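Local coordinates for SspB protein (Streptomyces clavuligerus, PDB 6JUF), which is probably a metal-dependent DNase acting in the SspABCD-SspE phosphorothioation-sensing system that defends bacteria against phage, at residues B[237-242]-B[300-305]. Residues are numbered along the deposited sequence; the frame is centred on the assembly and turned at random.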
loop_
_atom_site.group_PDB
_atom_site.type_symbol
_atom_site.label_atom_id
_atom_site.label_comp_id
_atom_site.label_asym_id
_atom_site.label_seq_id
_atom_site.Cartn_x
_atom_site.Cartn_y
_atom_site.Cartn_z
ATOM N N ALA B 237 22.671 -0.757 3.045
ATOM C CA ALA B 237 22.894 -1.075 1.641
ATOM C C ALA B 237 24.329 -0.901 1.211
ATOM O O ALA B 237 24.889 -1.744 0.484
ATOM C CB ALA B 237 21.943 -0.263 0.760
ATOM N N CYS B 238 24.965 0.167 1.744
ATOM C CA CYS B 238 26.391 0.380 1.473
ATOM C C CYS B 238 27.284 -0.782 1.950
ATOM O O CYS B 238 28.143 -1.278 1.237
ATOM C CB CYS B 238 26.850 1.717 2.077
ATOM S SG CYS B 238 26.149 3.174 1.281
ATOM N N LEU B 239 27.024 -1.206 3.195
ATOM C CA LEU B 239 27.784 -2.307 3.801
ATOM C C LEU B 239 27.477 -3.646 3.149
ATOM O O LEU B 239 28.392 -4.457 2.907
ATOM C CB LEU B 239 27.521 -2.332 5.299
ATOM C CG LEU B 239 28.159 -1.200 6.106
ATOM C CD1 LEU B 239 27.377 -1.044 7.447
ATOM C CD2 LEU B 239 29.656 -1.389 6.346
ATOM N N ASP B 240 26.177 -3.841 2.809
ATOM C CA ASP B 240 25.777 -5.072 2.124
ATOM C C ASP B 240 26.456 -5.144 0.743
ATOM O O ASP B 240 26.909 -6.197 0.309
ATOM C CB ASP B 240 24.269 -5.066 1.987
ATOM C CG ASP B 240 23.698 -6.364 1.431
ATOM O OD1 ASP B 240 24.035 -7.448 1.942
ATOM O OD2 ASP B 240 22.900 -6.269 0.468
ATOM N N TYR B 241 26.529 -3.959 0.076
ATOM C CA TYR B 241 27.205 -3.884 -1.227
ATOM C C TYR B 241 28.685 -4.282 -1.094
ATOM O O TYR B 241 29.207 -5.102 -1.852
ATOM C CB TYR B 241 27.035 -2.500 -1.862
ATOM C CG TYR B 241 27.623 -2.465 -3.242
ATOM C CD1 TYR B 241 26.882 -3.003 -4.338
ATOM C CD2 TYR B 241 28.897 -1.968 -3.487
ATOM C CE1 TYR B 241 27.460 -2.993 -5.606
ATOM C CE2 TYR B 241 29.463 -1.992 -4.754
ATOM C CZ TYR B 241 28.727 -2.498 -5.804
ATOM O OH TYR B 241 29.252 -2.541 -7.054
ATOM N N ALA B 242 29.366 -3.689 -0.103
ATOM C CA ALA B 242 30.754 -4.007 0.158
ATOM C C ALA B 242 30.960 -5.504 0.415
ATOM O O ALA B 242 31.938 -6.105 -0.027
ATOM C CB ALA B 242 31.255 -3.159 1.319
ATOM N N LEU B 300 34.177 4.840 3.063
ATOM C CA LEU B 300 33.635 4.198 4.267
ATOM C C LEU B 300 34.543 3.050 4.685
ATOM O O LEU B 300 34.867 2.157 3.875
ATOM C CB LEU B 300 32.238 3.668 3.964
ATOM C CG LEU B 300 31.562 2.709 4.971
ATOM C CD1 LEU B 300 31.206 3.465 6.249
ATOM C CD2 LEU B 300 30.312 2.079 4.320
ATOM N N THR B 301 35.007 3.079 5.942
ATOM C CA THR B 301 35.816 2.006 6.458
ATOM C C THR B 301 35.032 1.187 7.472
ATOM O O THR B 301 34.148 1.727 8.180
ATOM C CB THR B 301 37.122 2.518 7.067
ATOM O OG1 THR B 301 36.852 3.228 8.289
ATOM C CG2 THR B 301 37.860 3.385 6.020
ATOM N N PHE B 302 35.371 -0.091 7.565
ATOM C CA PHE B 302 34.776 -0.978 8.558
ATOM C C PHE B 302 35.854 -1.910 9.158
ATOM O O PHE B 302 36.664 -2.470 8.396
ATOM C CB PHE B 302 33.584 -1.802 7.932
ATOM C CG PHE B 302 33.810 -2.194 6.459
ATOM C CD1 PHE B 302 33.437 -1.293 5.432
ATOM C CD2 PHE B 302 34.403 -3.411 6.103
ATOM C CE1 PHE B 302 33.687 -1.631 4.107
ATOM C CE2 PHE B 302 34.630 -3.718 4.754
ATOM C CZ PHE B 302 34.263 -2.829 3.770
ATOM N N THR B 303 35.875 -2.030 10.498
ATOM C CA THR B 303 37.006 -2.711 11.207
ATOM C C THR B 303 36.729 -4.208 11.310
ATOM O O THR B 303 37.542 -4.970 11.866
ATOM C CB THR B 303 37.185 -2.153 12.624
ATOM O OG1 THR B 303 35.936 -2.274 13.362
ATOM C CG2 THR B 303 37.665 -0.708 12.611
ATOM N N SER B 304 35.562 -4.635 10.797
ATOM C CA SER B 304 35.259 -6.060 10.725
ATOM C C SER B 304 34.355 -6.310 9.552
ATOM O O SER B 304 34.056 -5.372 8.802
ATOM C CB SER B 304 34.662 -6.613 12.048
ATOM O OG SER B 304 33.373 -6.060 12.330
ATOM N N GLY B 305 33.985 -7.565 9.322
ATOM C CA GLY B 305 33.257 -7.974 8.113
ATOM C C GLY B 305 32.026 -7.112 7.898
ATOM O O GLY B 305 31.209 -6.943 8.809
#
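Cys238 sets its CB against CD2 of Leu300, 4.1 Å away, where helix 231-243 packs on one face of a three-stranded antiparallel sheet through the central strand, 298-302, whose backbone pairs with strands 250-253 and 289-293. The contact is wholly apolar, with no hydrogen bond bridging the two segments. One methyl of Leu300, CD2, serves both Cys238 and the next helix residue. Leu239 reaches that methyl with its own CD2, the two leucine side chains crossing at about a right angle. The same Leu239 CD2 also lies 3.9 Å from CD1 of Phe302, so a single methyl touches both inward-facing residues of the strand; Thr301, between them in sequence, points to the other side and touches strand 289-293. Leu289 and Ala310, the latter on helix 306-317, also touch Leu239. Asp240 forms a salt bridge with Arg121. One turn beyond Cys238, CB of Ala242 packs against the far end of the Phe302 ring. Phe302 holds CG between its backbone N and carbonyl carbon, with chi1 at 35°, well short of the staggered 60°, and its ring meets the helix obliquely: CB of Ala242 lies 3.9 Å from Phe302 CZ and 4.0 Å from Phe302 CE1.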